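Hypothetical protein (Nostoc punctiforme, PDB 2O62) is of unknown function but has two beta domains of the calycin superfamily, the second probably related to an ATP synthase biogenesis factor. Local coordinates at residues Arg246-Arg251 / Thr263-Glu268; Leu96-Glu101 / Ala237-Gln242; Gly149-Ile154 / Tyr164-Lys169; Arg103-Val108 / Asp217-Thr222. All coordinates share one frame; numbering follows the deposited sequence.

Contact 1: residues Arg246-Arg251 / Thr263-Glu268; sequences RQRMIR and TLVTEE
Arg246-Arg251 and Thr263-Glu268 are the two arms of the C-terminal beta hairpin that completes the second, barrel-shaped domain. The axes of the two segments approach to 4.6 Å at 163°, and three hydrogen-bonded antiparallel pairs, Arg246 with Glu267, Arg248 with Val265 and Ile250 with Thr263, fix the register. On the face bearing Arg248 and Glu267, a side-on salt bridge links diagonally the first two of these pairs, which are successive on this face. The Arg248 chain bends at chi3 (-78°), placing NE where it meets Glu267 OE1 at 3.1 Å. Arg248 NH2 meets Glu267 OE2 at 2.7 Å, and both oxygens lie in the guanidinium plane. The two flat groups are nevertheless inclined by 54°, so each nitrogen approaches its oxygen from above the carboxylate plane. Val265 lies over one guanidinium face, its CG1 3.5 Å from Arg248 NH2, while Arg248 NH1 has a second salt bridge, to Glu236. Water 1 joins Glu267 OE1 to Arg246 NH1, whereas Arg246 NH2 turns to Ser220. On the face of Gln247 and Leu264, Gln247 and Thr266 lie side by side, and Gln247 NE2 donates to Thr266 OG1 at 2.9 Å, close to its own amide plane. There CE of selenomethionine Met249 touches Leu264 CD1 at 4.0 Å. Phe98 of the first domain packs on this side, and residues of strand 162-172 on the other, as expected for a hairpin in the wall of a calycin-like antiparallel barrel.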
loop_
_atom_site.group_PDB
_atom_site.type_symbol
_atom_site.label_atom_id
_atom_site.label_comp_id
_atom_site.label_asym_id
_atom_site.label_seq_id
_atom_site.Cartn_x
_atom_site.Cartn_y
_atom_site.Cartn_z
ATOM N N ARG A 246 6.111 10.083 -5.955
ATOM C CA ARG A 246 5.243 8.940 -5.762
ATOM C C ARG A 246 5.949 7.882 -4.963
ATOM O O ARG A 246 7.162 7.662 -5.130
ATOM C CB ARG A 246 4.863 8.350 -7.099
ATOM C CG ARG A 246 3.850 7.213 -7.023
ATOM C CD ARG A 246 2.871 7.277 -8.183
ATOM N NE ARG A 246 1.913 6.153 -8.223
ATOM C CZ ARG A 246 2.002 5.101 -9.026
ATOM N NH1 ARG A 246 3.063 4.917 -9.799
ATOM N NH2 ARG A 246 1.026 4.179 -9.025
ATOM N N GLN A 247 5.214 7.236 -4.077
ATOM C CA GLN A 247 5.723 6.058 -3.437
ATOM C C GLN A 247 4.909 4.866 -3.859
ATOM O O GLN A 247 3.724 4.975 -4.120
ATOM C CB GLN A 247 5.737 6.175 -1.891
ATOM C CG GLN A 247 6.821 7.087 -1.377
ATOM C CD GLN A 247 6.979 7.058 0.108
ATOM O OE1 GLN A 247 6.014 6.989 0.838
ATOM N NE2 GLN A 247 8.240 7.037 0.574
ATOM N N ARG A 248 5.564 3.723 -3.911
ATOM C CA ARG A 248 4.884 2.432 -4.117
ATOM C C ARG A 248 5.325 1.464 -3.013
ATOM O O ARG A 248 6.492 1.460 -2.610
ATOM C CB ARG A 248 5.215 1.871 -5.478
ATOM C CG ARG A 248 4.700 2.755 -6.606
ATOM C CD ARG A 248 4.966 2.136 -7.947
ATOM N NE ARG A 248 6.372 2.307 -8.394
ATOM C CZ ARG A 248 7.252 1.303 -8.570
ATOM N NH1 ARG A 248 6.914 0.037 -8.375
ATOM N NH2 ARG A 248 8.482 1.550 -8.989
HETATM N N MSE A 249 4.403 0.638 -2.522
HETATM C CA MSE A 249 4.741 -0.349 -1.517
HETATM C C MSE A 249 4.265 -1.733 -1.965
HETATM O O MSE A 249 3.180 -1.869 -2.478
HETATM C CB MSE A 249 4.190 0.022 -0.134
HETATM C CG MSE A 249 4.775 -0.766 0.946
HETATM SE SE MSE A 249 4.014 -0.585 2.760
HETATM C CE MSE A 249 4.403 1.188 3.003
ATOM N N ILE A 250 5.115 -2.739 -1.790
ATOM C CA ILE A 250 4.889 -4.108 -2.249
ATOM C C ILE A 250 5.156 -5.075 -1.101
ATOM O O ILE A 250 6.277 -5.123 -0.597
ATOM C CB ILE A 250 5.802 -4.464 -3.390
ATOM C CG1 ILE A 250 5.693 -3.417 -4.516
ATOM C CG2 ILE A 250 5.466 -5.854 -3.903
ATOM C CD1 ILE A 250 6.805 -2.432 -4.547
ATOM N N ARG A 251 4.125 -5.820 -0.691
ATOM C CA ARG A 251 4.229 -6.912 0.292
ATOM C C ARG A 251 4.319 -8.225 -0.485
ATOM O O ARG A 251 3.407 -8.569 -1.232
ATOM C CB ARG A 251 2.995 -6.939 1.198
ATOM C CG ARG A 251 3.052 -7.829 2.446
ATOM C CD ARG A 251 1.648 -7.879 3.070
ATOM N NE ARG A 251 1.671 -8.800 4.205
ATOM C CZ ARG A 251 2.107 -8.505 5.414
ATOM N NH1 ARG A 251 2.460 -7.282 5.753
ATOM N NH2 ARG A 251 2.114 -9.468 6.331
ATOM N N THR A 263 8.676 -4.002 0.453
ATOM C CA THR A 263 9.459 -3.028 -0.308
ATOM C C THR A 263 8.765 -1.670 -0.385
ATOM O O THR A 263 7.558 -1.602 -0.624
ATOM C CB THR A 263 9.658 -3.555 -1.770
ATOM O OG1 THR A 263 10.380 -4.806 -1.706
ATOM C CG2 THR A 263 10.449 -2.586 -2.617
ATOM N N LEU A 264 9.552 -0.593 -0.212
ATOM C CA LEU A 264 9.070 0.771 -0.361
ATOM C C LEU A 264 9.918 1.505 -1.384
ATOM O O LEU A 264 11.127 1.622 -1.251
ATOM C CB LEU A 264 9.061 1.482 0.996
ATOM C CG LEU A 264 8.494 2.914 0.988
ATOM C CD1 LEU A 264 7.091 2.953 0.680
ATOM C CD2 LEU A 264 8.729 3.514 2.403
ATOM N N VAL A 265 9.250 1.902 -2.461
ATOM C CA VAL A 265 9.833 2.636 -3.576
ATOM C C VAL A 265 9.490 4.119 -3.417
ATOM O O VAL A 265 8.345 4.468 -3.182
ATOM C CB VAL A 265 9.221 2.167 -4.861
ATOM C CG1 VAL A 265 9.827 2.878 -6.038
ATOM C CG2 VAL A 265 9.365 0.650 -4.993
ATOM N N THR A 266 10.483 4.988 -3.533
ATOM C CA THR A 266 10.213 6.418 -3.628
ATOM C C THR A 266 10.811 6.897 -4.919
ATOM O O THR A 266 11.997 6.716 -5.140
ATOM C CB THR A 266 10.851 7.168 -2.464
ATOM O OG1 THR A 266 10.477 6.547 -1.231
ATOM C CG2 THR A 266 10.389 8.617 -2.459
ATOM N N GLU A 267 10.001 7.546 -5.765
ATOM C CA GLU A 267 10.396 7.917 -7.092
ATOM C C GLU A 267 9.976 9.342 -7.396
ATOM O O GLU A 267 8.971 9.825 -6.876
ATOM C CB GLU A 267 9.685 7.047 -8.128
ATOM C CG GLU A 267 9.882 5.618 -8.069
ATOM C CD GLU A 267 8.901 4.836 -8.998
ATOM O OE1 GLU A 267 7.650 5.062 -8.987
ATOM O OE2 GLU A 267 9.457 3.979 -9.701
ATOM N N GLU A 268 10.744 10.018 -8.252
ATOM C CA GLU A 268 10.406 11.343 -8.666
ATOM C C GLU A 268 10.232 11.411 -10.170
ATOM O O GLU A 268 10.816 10.619 -10.911
ATOM C CB GLU A 268 11.475 12.328 -8.177
ATOM C CG GLU A 268 12.830 12.103 -8.750
ATOM C CD GLU A 268 13.752 13.280 -8.474
ATOM O OE1 GLU A 268 13.721 13.795 -7.336
ATOM O OE2 GLU A 268 14.469 13.701 -9.404
HETATM O O HOH W 1 5.560 6.435 -10.001
HETATM O O HOH W 2 8.852 -6.921 -1.113
#

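Contact 2: residues Leu96-Glu101 / Ala237-Gln242; sequences LAFVHE and AGWLIQ
Phe98 and Trp239 slide past each other in opposite directions, each placing its CB against the other's ring. Trp239 CB stands over one face of the Phe98 ring, 4.3 Å from the centroid and 13° off the normal, a CH-pi contact. In return, Phe98 CB approaches Trp239 CE3 to 3.4 Å, obliquely to the indole. The edge of the Phe98 ring points at the backbone, with Ala237 O near its plane and 3.6 Å from Phe98 CZ. Next along, Leu96 CD1 presses on Ala237 CB at 3.3 Å, tighter than usual van der Waals contact. These strands belong to different sheets, one from each calycin-like domain. Their axes come no closer than 8.1 Å, at 24°, and the CB atoms of Leu96, Phe98, His100, Ala237, Trp239 and Ile241 are all directed toward the other strand, consistent with face-to-face sheet packing. At the far end His100 has CG anti to its backbone N (chi1 179°), which carries the imidazole to where Ile241 CG2 lies over one face, 3.5 Å from the centroid; Glu101 CG lies over the opposite face. Ile241 also lays CG1 over a face of Trp239, so a single isoleucine touches both rings. Ile241 and Gln242 together form a classic beta bulge, both facing one residue of the adjoining strand. Water 3 sits in the plane of the imidazole, 2.7 Å from His100 NE2.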
loop_
_atom_site.group_PDB
_atom_site.type_symbol
_atom_site.label_atom_id
_atom_site.label_comp_id
_atom_site.label_asym_id
_atom_site.label_seq_id
_atom_site.Cartn_x
_atom_site.Cartn_y
_atom_site.Cartn_z
ATOM N N LEU A 96 -1.209 -1.741 3.127
ATOM C CA LEU A 96 -0.029 -0.936 2.873
ATOM C C LEU A 96 -0.293 0.459 3.426
ATOM O O LEU A 96 -1.230 1.120 3.030
ATOM C CB LEU A 96 0.228 -0.891 1.360
ATOM C CG LEU A 96 0.337 -2.337 0.792
ATOM C CD1 LEU A 96 0.006 -2.388 -0.618
ATOM C CD2 LEU A 96 1.618 -2.947 1.016
ATOM N N ALA A 97 0.570 0.916 4.304
ATOM C CA ALA A 97 0.353 2.154 5.054
ATOM C C ALA A 97 1.534 3.103 4.860
ATOM O O ALA A 97 2.626 2.832 5.337
ATOM C CB ALA A 97 0.181 1.812 6.558
ATOM N N PHE A 98 1.304 4.197 4.134
ATOM C CA PHE A 98 2.283 5.251 3.901
ATOM C C PHE A 98 2.165 6.390 4.919
ATOM O O PHE A 98 1.070 6.864 5.203
ATOM C CB PHE A 98 2.139 5.855 2.484
ATOM C CG PHE A 98 2.129 4.855 1.368
ATOM C CD1 PHE A 98 0.930 4.279 0.928
ATOM C CD2 PHE A 98 3.310 4.536 0.705
ATOM C CE1 PHE A 98 0.907 3.400 -0.125
ATOM C CE2 PHE A 98 3.289 3.622 -0.342
ATOM C CZ PHE A 98 2.112 3.060 -0.737
ATOM N N VAL A 99 3.305 6.832 5.438
ATOM C CA VAL A 99 3.412 7.987 6.286
ATOM C C VAL A 99 4.217 9.061 5.528
ATOM O O VAL A 99 5.252 8.779 4.921
ATOM C CB VAL A 99 4.075 7.626 7.580
ATOM C CG1 VAL A 99 4.225 8.861 8.473
ATOM C CG2 VAL A 99 3.280 6.514 8.263
ATOM N N HIS A 100 3.705 10.281 5.525
ATOM C CA HIS A 100 4.385 11.432 4.927
ATOM C C HIS A 100 3.969 12.723 5.601
ATOM O O HIS A 100 2.821 13.153 5.446
ATOM C CB HIS A 100 4.031 11.530 3.447
ATOM C CG HIS A 100 4.666 12.701 2.752
ATOM N ND1 HIS A 100 5.973 12.679 2.304
ATOM C CD2 HIS A 100 4.178 13.915 2.421
ATOM C CE1 HIS A 100 6.262 13.839 1.742
ATOM N NE2 HIS A 100 5.195 14.611 1.810
ATOM N N GLU A 101 4.880 13.304 6.380
ATOM C CA GLU A 101 4.646 14.588 7.036
ATOM C C GLU A 101 3.373 14.492 7.909
ATOM O O GLU A 101 3.348 13.686 8.834
ATOM C CB GLU A 101 4.632 15.729 5.984
ATOM C CG GLU A 101 5.985 15.847 5.242
ATOM C CD GLU A 101 6.081 17.013 4.260
ATOM O OE1 GLU A 101 5.034 17.646 3.930
ATOM O OE2 GLU A 101 7.214 17.273 3.778
ATOM N N ALA A 237 0.372 -1.133 -3.562
ATOM C CA ALA A 237 -0.341 0.125 -3.554
ATOM C C ALA A 237 0.680 1.215 -3.868
ATOM O O ALA A 237 1.880 1.034 -3.720
ATOM C CB ALA A 237 -0.955 0.368 -2.165
ATOM N N GLY A 238 0.158 2.360 -4.210
ATOM C CA GLY A 238 0.931 3.537 -4.587
ATOM C C GLY A 238 0.250 4.761 -4.053
ATOM O O GLY A 238 -0.960 4.767 -3.800
ATOM N N TRP A 239 1.025 5.829 -3.921
ATOM C CA TRP A 239 0.495 7.103 -3.502
ATOM C C TRP A 239 1.259 8.202 -4.191
ATOM O O TRP A 239 2.453 8.328 -3.947
ATOM C CB TRP A 239 0.692 7.250 -2.008
ATOM C CG TRP A 239 0.008 8.394 -1.366
ATOM C CD1 TRP A 239 -1.073 9.100 -1.850
ATOM C CD2 TRP A 239 0.324 8.963 -0.111
ATOM N NE1 TRP A 239 -1.465 10.028 -0.942
ATOM C CE2 TRP A 239 -0.623 9.978 0.137
ATOM C CE3 TRP A 239 1.275 8.670 0.878
ATOM C CZ2 TRP A 239 -0.625 10.728 1.308
ATOM C CZ3 TRP A 239 1.272 9.404 2.035
ATOM C CH2 TRP A 239 0.326 10.431 2.250
ATOM N N LEU A 240 0.562 8.983 -5.025
ATOM C CA LEU A 240 1.124 10.157 -5.696
ATOM C C LEU A 240 1.031 11.307 -4.682
ATOM O O LEU A 240 0.008 12.024 -4.577
ATOM C CB LEU A 240 0.346 10.484 -6.966
ATOM C CG LEU A 240 0.893 11.624 -7.822
ATOM C CD1 LEU A 240 2.250 11.219 -8.425
ATOM C CD2 LEU A 240 -0.091 12.010 -8.904
ATOM N N ILE A 241 2.101 11.464 -3.924
ATOM C CA ILE A 241 2.140 12.388 -2.796
ATOM C C ILE A 241 2.150 13.851 -3.234
ATOM O O ILE A 241 1.539 14.699 -2.588
ATOM C CB ILE A 241 3.365 12.110 -1.902
ATOM C CG1 ILE A 241 3.317 10.689 -1.357
ATOM C CG2 ILE A 241 3.403 13.079 -0.744
ATOM C CD1 ILE A 241 4.599 10.200 -0.745
ATOM N N GLN A 242 2.900 14.135 -4.304
ATOM C CA GLN A 242 2.908 15.423 -4.991
ATOM C C GLN A 242 2.909 15.125 -6.480
ATOM O O GLN A 242 3.178 13.998 -6.878
ATOM C CB GLN A 242 4.193 16.216 -4.647
ATOM C CG GLN A 242 4.453 16.439 -3.153
ATOM C CD GLN A 242 3.375 17.310 -2.459
ATOM O OE1 GLN A 242 2.590 18.006 -3.129
ATOM N NE2 GLN A 242 3.341 17.271 -1.116
HETATM O O HOH W 3 5.269 16.820 0.328
#

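Contact 3: residues Gly149-Ile154 / Tyr164-Lys169; sequences GQAVTI and YSTTLK
The Tyr164 side chain crosses that of Thr153 obliquely, CE2 of Tyr164 lying 3.5 Å from Thr153 OG1. The contact belongs to a beta hairpin, strands 145-155 and 162-172, in the C-terminal calycin-like barrel. Within it Gly149 with Thr166 and Ala151 with Tyr164 are hydrogen-bonded antiparallel pairs, while Gln150 and Ser165, both exposed, form the non-hydrogen-bonded pair between them. The segment axes come within 4.4 Å yet run only 129° apart, a marked departure from antiparallel consistent with strongly coiled strands. The bonds are uneven: Ala151 N to Tyr164 O (2.9 Å) is tilted moderately from the carbonyl plane, whereas Thr166 N reaches Gly149 O, also at 2.9 Å, from 51° above that plane. In Tyr164, chi1 of -58° sets CG anti to the carbonyl carbon, beside the backbone N; the ring beyond it reaches Thr153 with CE2. Phe184 of the following strand meets this ring, and the hydroxyl of Thr153 is hydrogen-bonded to Thr263. Tyr164, Ala151 and Thr166 share one face of the hairpin, and on it Thr166 CG2 touches Ala151 CB at 3.9 Å. The Thr166 hydroxyl makes a weak hydrogen bond to Glu267. Its OG1 occupies the position between the backbone N and carbonyl carbon of Thr166, which leaves Thr166 OG1 3.2 Å from Gly149 C.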
loop_
_atom_site.group_PDB
_atom_site.type_symbol
_atom_site.label_atom_id
_atom_site.label_comp_id
_atom_site.label_asym_id
_atom_site.label_seq_id
_atom_site.Cartn_x
_atom_site.Cartn_y
_atom_site.Cartn_z
ATOM N N GLY A 149 13.860 6.484 -9.060
ATOM C CA GLY A 149 14.099 6.518 -7.655
ATOM C C GLY A 149 14.823 5.317 -7.129
ATOM O O GLY A 149 15.629 4.713 -7.825
ATOM N N GLN A 150 14.550 5.020 -5.865
ATOM C CA GLN A 150 15.224 3.976 -5.101
ATOM C C GLN A 150 14.154 3.186 -4.326
ATOM O O GLN A 150 13.085 3.699 -4.057
ATOM C CB GLN A 150 16.230 4.563 -4.094
ATOM C CG GLN A 150 17.404 5.254 -4.749
ATOM C CD GLN A 150 17.092 6.668 -5.257
ATOM O OE1 GLN A 150 16.421 7.449 -4.571
ATOM N NE2 GLN A 150 17.619 7.008 -6.455
ATOM N N ALA A 151 14.468 1.947 -3.991
ATOM C CA ALA A 151 13.579 1.072 -3.239
ATOM C C ALA A 151 14.391 0.465 -2.127
ATOM O O ALA A 151 15.546 0.177 -2.333
ATOM C CB ALA A 151 13.058 -0.023 -4.106
ATOM N N VAL A 152 13.776 0.302 -0.969
ATOM C CA VAL A 152 14.314 -0.443 0.143
ATOM C C VAL A 152 13.426 -1.670 0.363
ATOM O O VAL A 152 12.205 -1.521 0.524
ATOM C CB VAL A 152 14.254 0.384 1.445
ATOM C CG1 VAL A 152 14.888 -0.360 2.625
ATOM C CG2 VAL A 152 14.959 1.718 1.247
ATOM N N THR A 153 14.066 -2.835 0.451
ATOM C CA THR A 153 13.387 -4.090 0.769
ATOM C C THR A 153 13.887 -4.493 2.126
ATOM O O THR A 153 15.117 -4.606 2.384
ATOM C CB THR A 153 13.628 -5.216 -0.281
ATOM O OG1 THR A 153 13.156 -4.778 -1.582
ATOM C CG2 THR A 153 12.889 -6.511 0.136
ATOM N N ILE A 154 12.916 -4.717 3.003
ATOM C CA ILE A 154 13.163 -5.283 4.314
ATOM C C ILE A 154 12.517 -6.672 4.461
ATOM O O ILE A 154 11.598 -7.025 3.740
ATOM C CB ILE A 154 12.664 -4.343 5.436
ATOM C CG1 ILE A 154 11.189 -4.045 5.321
ATOM C CG2 ILE A 154 13.471 -3.039 5.453
ATOM C CD1 ILE A 154 10.702 -3.160 6.474
ATOM N N TYR A 164 17.776 -0.854 -4.052
ATOM C CA TYR A 164 17.721 -1.015 -5.492
ATOM C C TYR A 164 17.395 0.311 -6.146
ATOM O O TYR A 164 16.743 1.144 -5.528
ATOM C CB TYR A 164 16.572 -1.972 -5.811
ATOM C CG TYR A 164 16.696 -3.311 -5.149
ATOM C CD1 TYR A 164 17.431 -4.282 -5.730
ATOM C CD2 TYR A 164 16.059 -3.589 -3.954
ATOM C CE1 TYR A 164 17.591 -5.527 -5.152
ATOM C CE2 TYR A 164 16.193 -4.831 -3.350
ATOM C CZ TYR A 164 16.950 -5.811 -3.988
ATOM O OH TYR A 164 17.186 -7.065 -3.475
ATOM N N SER A 165 17.790 0.464 -7.400
ATOM C CA SER A 165 17.360 1.557 -8.257
ATOM C C SER A 165 16.065 1.190 -8.964
ATOM O O SER A 165 15.872 0.028 -9.372
ATOM C CB SER A 165 18.393 1.818 -9.326
ATOM O OG SER A 165 19.563 2.345 -8.761
ATOM N N THR A 166 15.197 2.169 -9.152
ATOM C CA THR A 166 13.952 1.942 -9.863
ATOM C C THR A 166 13.795 2.949 -10.967
ATOM O O THR A 166 14.260 4.074 -10.852
ATOM C CB THR A 166 12.752 2.058 -8.954
ATOM O OG1 THR A 166 12.606 3.405 -8.466
ATOM C CG2 THR A 166 12.889 1.123 -7.782
ATOM N N THR A 167 13.112 2.504 -12.015
ATOM C CA THR A 167 12.687 3.308 -13.144
ATOM C C THR A 167 11.238 2.880 -13.452
ATOM O O THR A 167 10.903 1.692 -13.434
ATOM C CB THR A 167 13.597 3.036 -14.375
ATOM O OG1 THR A 167 14.951 3.461 -14.094
ATOM C CG2 THR A 167 13.122 3.801 -15.576
ATOM N N LEU A 168 10.387 3.829 -13.773
ATOM C CA LEU A 168 9.054 3.518 -14.243
ATOM C C LEU A 168 8.747 4.457 -15.385
ATOM O O LEU A 168 8.851 5.671 -15.235
ATOM C CB LEU A 168 8.087 3.720 -13.086
ATOM C CG LEU A 168 6.583 3.661 -13.268
ATOM C CD1 LEU A 168 6.230 2.399 -13.944
ATOM C CD2 LEU A 168 5.973 3.677 -11.840
ATOM N N LYS A 169 8.441 3.902 -16.551
ATOM C CA LYS A 169 8.044 4.681 -17.730
ATOM C C LYS A 169 6.616 4.274 -18.088
ATOM O O LYS A 169 6.315 3.082 -18.145
ATOM C CB LYS A 169 8.977 4.397 -18.926
ATOM C CG LYS A 169 10.461 4.516 -18.576
ATOM C CD LYS A 169 11.408 4.350 -19.746
ATOM C CE LYS A 169 12.848 4.761 -19.357
ATOM N NZ LYS A 169 13.806 4.717 -20.529
HETATM O O HOH W 4 19.283 5.155 -7.914
#

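Contact 4: residues Arg103-Val108 / Asp217-Thr222; sequences RRLRLV and DGASAT
A buried salt bridge, Arg103 to Asp217, and a short row of leucine-alanine contacts join the sheets of the two calycin-like domains face to face. The axes of strands 103-108 and 219-222 approach no closer than 8.8 Å, at 27°, and the CB atoms of Arg103, Leu105 and Leu107 are directed toward the other strand. Arg103 and Asp217 meet tip to tip in an end-on grip: Arg103 NH1 binds Asp217 OD1 at 2.9 Å and Arg103 NH2 binds Asp217 OD2 at 2.7 Å. Both oxygens lie near the guanidinium plane, and the carboxylate is turned 32° against it. OD1 is met on its syn side, OD2 from above the carboxylate plane. Second partners hold both groups: Arg103 NE and NH1 donate to the backbone oxygens of Glu125 and Ala133, Arg103 NH2 reaches Arg104 O at 3.1 Å from above the carbonyl plane, and Asp217 OD1 accepts from Arg135 N. This web of bonds would fix the rotation of the guanidinium and probably steadies both buried charges. Beside it Leu105 and Asp217 slide past each other, with Leu105 CD1 3.3 Å from Asp217 OD2. The other branch, Leu105 CD2, rests on Ala219 CB at 3.8 Å. Both branches of Leu107 reach Ala221 CB, Leu107 CD2 at 3.9 Å, and Leu107 CD1 also lies 3.6 Å from Ser220 O.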
loop_
_atom_site.group_PDB
_atom_site.type_symbol
_atom_site.label_atom_id
_atom_site.label_comp_id
_atom_site.label_asym_id
_atom_site.label_seq_id
_atom_site.Cartn_x
_atom_site.Cartn_y
_atom_site.Cartn_z
ATOM N N ARG A 103 0.370 13.394 7.120
ATOM C CA ARG A 103 -0.584 12.494 6.493
ATOM C C ARG A 103 -0.177 11.052 6.640
ATOM O O ARG A 103 1.015 10.725 6.644
ATOM C CB ARG A 103 -0.672 12.769 4.976
ATOM C CG ARG A 103 -1.402 14.052 4.597
ATOM C CD ARG A 103 -2.914 14.051 4.799
ATOM N NE ARG A 103 -3.459 12.731 4.500
ATOM C CZ ARG A 103 -3.781 12.295 3.292
ATOM N NH1 ARG A 103 -3.779 13.128 2.265
ATOM N NH2 ARG A 103 -4.167 11.030 3.140
ATOM N N ARG A 104 -1.184 10.189 6.731
ATOM C CA ARG A 104 -1.022 8.776 6.404
ATOM C C ARG A 104 -2.036 8.439 5.335
ATOM O O ARG A 104 -3.132 9.037 5.272
ATOM C CB ARG A 104 -1.173 7.841 7.591
ATOM C CG ARG A 104 -0.395 8.247 8.799
ATOM C CD ARG A 104 -0.180 7.099 9.749
ATOM N NE ARG A 104 -1.412 6.625 10.337
ATOM C CZ ARG A 104 -1.516 5.664 11.246
ATOM N NH1 ARG A 104 -0.439 5.059 11.708
ATOM N NH2 ARG A 104 -2.707 5.310 11.713
ATOM N N LEU A 105 -1.661 7.509 4.470
ATOM C CA LEU A 105 -2.587 6.928 3.511
ATOM C C LEU A 105 -2.414 5.453 3.633
ATOM O O LEU A 105 -1.306 4.937 3.361
ATOM C CB LEU A 105 -2.296 7.314 2.059
ATOM C CG LEU A 105 -3.239 6.424 1.201
ATOM C CD1 LEU A 105 -4.570 7.171 0.964
ATOM C CD2 LEU A 105 -2.733 5.845 -0.007
ATOM N N ARG A 106 -3.486 4.778 4.048
ATOM C CA ARG A 106 -3.402 3.355 4.348
ATOM C C ARG A 106 -4.419 2.643 3.481
ATOM O O ARG A 106 -5.586 3.040 3.444
ATOM C CB ARG A 106 -3.638 3.067 5.799
ATOM C CG ARG A 106 -2.814 3.918 6.647
ATOM C CD ARG A 106 -2.782 3.498 8.103
ATOM N NE ARG A 106 -3.938 3.913 8.882
ATOM C CZ ARG A 106 -4.709 3.099 9.604
ATOM N NH1 ARG A 106 -4.533 1.782 9.603
ATOM N NH2 ARG A 106 -5.658 3.601 10.378
ATOM N N LEU A 107 -3.954 1.657 2.735
ATOM C CA LEU A 107 -4.804 0.957 1.801
ATOM C C LEU A 107 -4.861 -0.524 2.149
ATOM O O LEU A 107 -3.843 -1.200 2.165
ATOM C CB LEU A 107 -4.320 1.181 0.350
ATOM C CG LEU A 107 -5.285 0.816 -0.805
ATOM C CD1 LEU A 107 -5.085 1.714 -1.986
ATOM C CD2 LEU A 107 -5.056 -0.590 -1.260
ATOM N N VAL A 108 -6.070 -1.019 2.402
ATOM C CA VAL A 108 -6.344 -2.416 2.600
ATOM C C VAL A 108 -7.006 -3.048 1.355
ATOM O O VAL A 108 -7.976 -2.504 0.789
ATOM C CB VAL A 108 -7.287 -2.622 3.800
ATOM C CG1 VAL A 108 -7.457 -4.067 4.099
ATOM C CG2 VAL A 108 -6.766 -1.893 5.001
ATOM N N ASP A 217 -7.223 10.625 -3.471
ATOM C CA ASP A 217 -6.057 11.029 -2.680
ATOM C C ASP A 217 -4.735 10.558 -3.296
ATOM O O ASP A 217 -3.783 10.230 -2.577
ATOM C CB ASP A 217 -6.185 10.495 -1.259
ATOM C CG ASP A 217 -5.181 11.152 -0.281
ATOM O OD1 ASP A 217 -4.971 12.403 -0.330
ATOM O OD2 ASP A 217 -4.549 10.423 0.527
ATOM N N GLY A 218 -4.729 10.475 -4.622
ATOM C CA GLY A 218 -3.554 10.062 -5.418
ATOM C C GLY A 218 -3.154 8.609 -5.209
ATOM O O GLY A 218 -2.057 8.192 -5.587
ATOM N N ALA A 219 -4.093 7.801 -4.682
ATOM C CA ALA A 219 -3.852 6.394 -4.381
ATOM C C ALA A 219 -4.097 5.457 -5.559
ATOM O O ALA A 219 -4.952 5.700 -6.419
ATOM C CB ALA A 219 -4.697 5.968 -3.229
ATOM N N SER A 220 -3.352 4.367 -5.593
ATOM C CA SER A 220 -3.612 3.302 -6.516
ATOM C C SER A 220 -3.491 1.967 -5.803
ATOM O O SER A 220 -2.773 1.839 -4.795
ATOM C CB SER A 220 -2.672 3.373 -7.735
ATOM O OG SER A 220 -1.325 3.332 -7.358
ATOM N N ALA A 221 -4.227 0.992 -6.299
ATOM C CA ALA A 221 -4.088 -0.369 -5.821
ATOM C C ALA A 221 -3.794 -1.293 -7.003
ATOM O O ALA A 221 -4.523 -1.288 -7.987
ATOM C CB ALA A 221 -5.357 -0.804 -5.154
ATOM N N THR A 222 -2.765 -2.124 -6.893
ATOM C CA THR A 222 -2.456 -3.119 -7.931
ATOM C C THR A 222 -2.704 -4.513 -7.344
ATOM O O THR A 222 -2.153 -4.852 -6.303
ATOM C CB THR A 222 -1.002 -2.936 -8.478
ATOM O OG1 THR A 222 -0.908 -1.636 -9.069
ATOM C CG2 THR A 222 -0.656 -3.977 -9.521
#

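Overall arrangement
Contacts 1 and 3 lie within the closed antiparallel barrel of the second domain, on hairpins made adjacent by pairing of strands 145-155 and 259-269; their centres are about 7 Å apart. Contacts 2 and 4, with centres about 6 Å apart, instead join that barrel to the antiparallel sheet of the first domain, through neighbouring strands 93-100 and 103-111 on one side and 219-224 and 233-242 on the other. Along the chain contact 3 is nested inside contact 4, contact 4 inside contact 2, and contact 1 follows. Backbone bonds between strands 233-242 and 245-253 tie contact 2 to contact 1, and Arg246 to Ser220 ties contact 1 to contact 4, so the domain interface is continuous with the barrel wall.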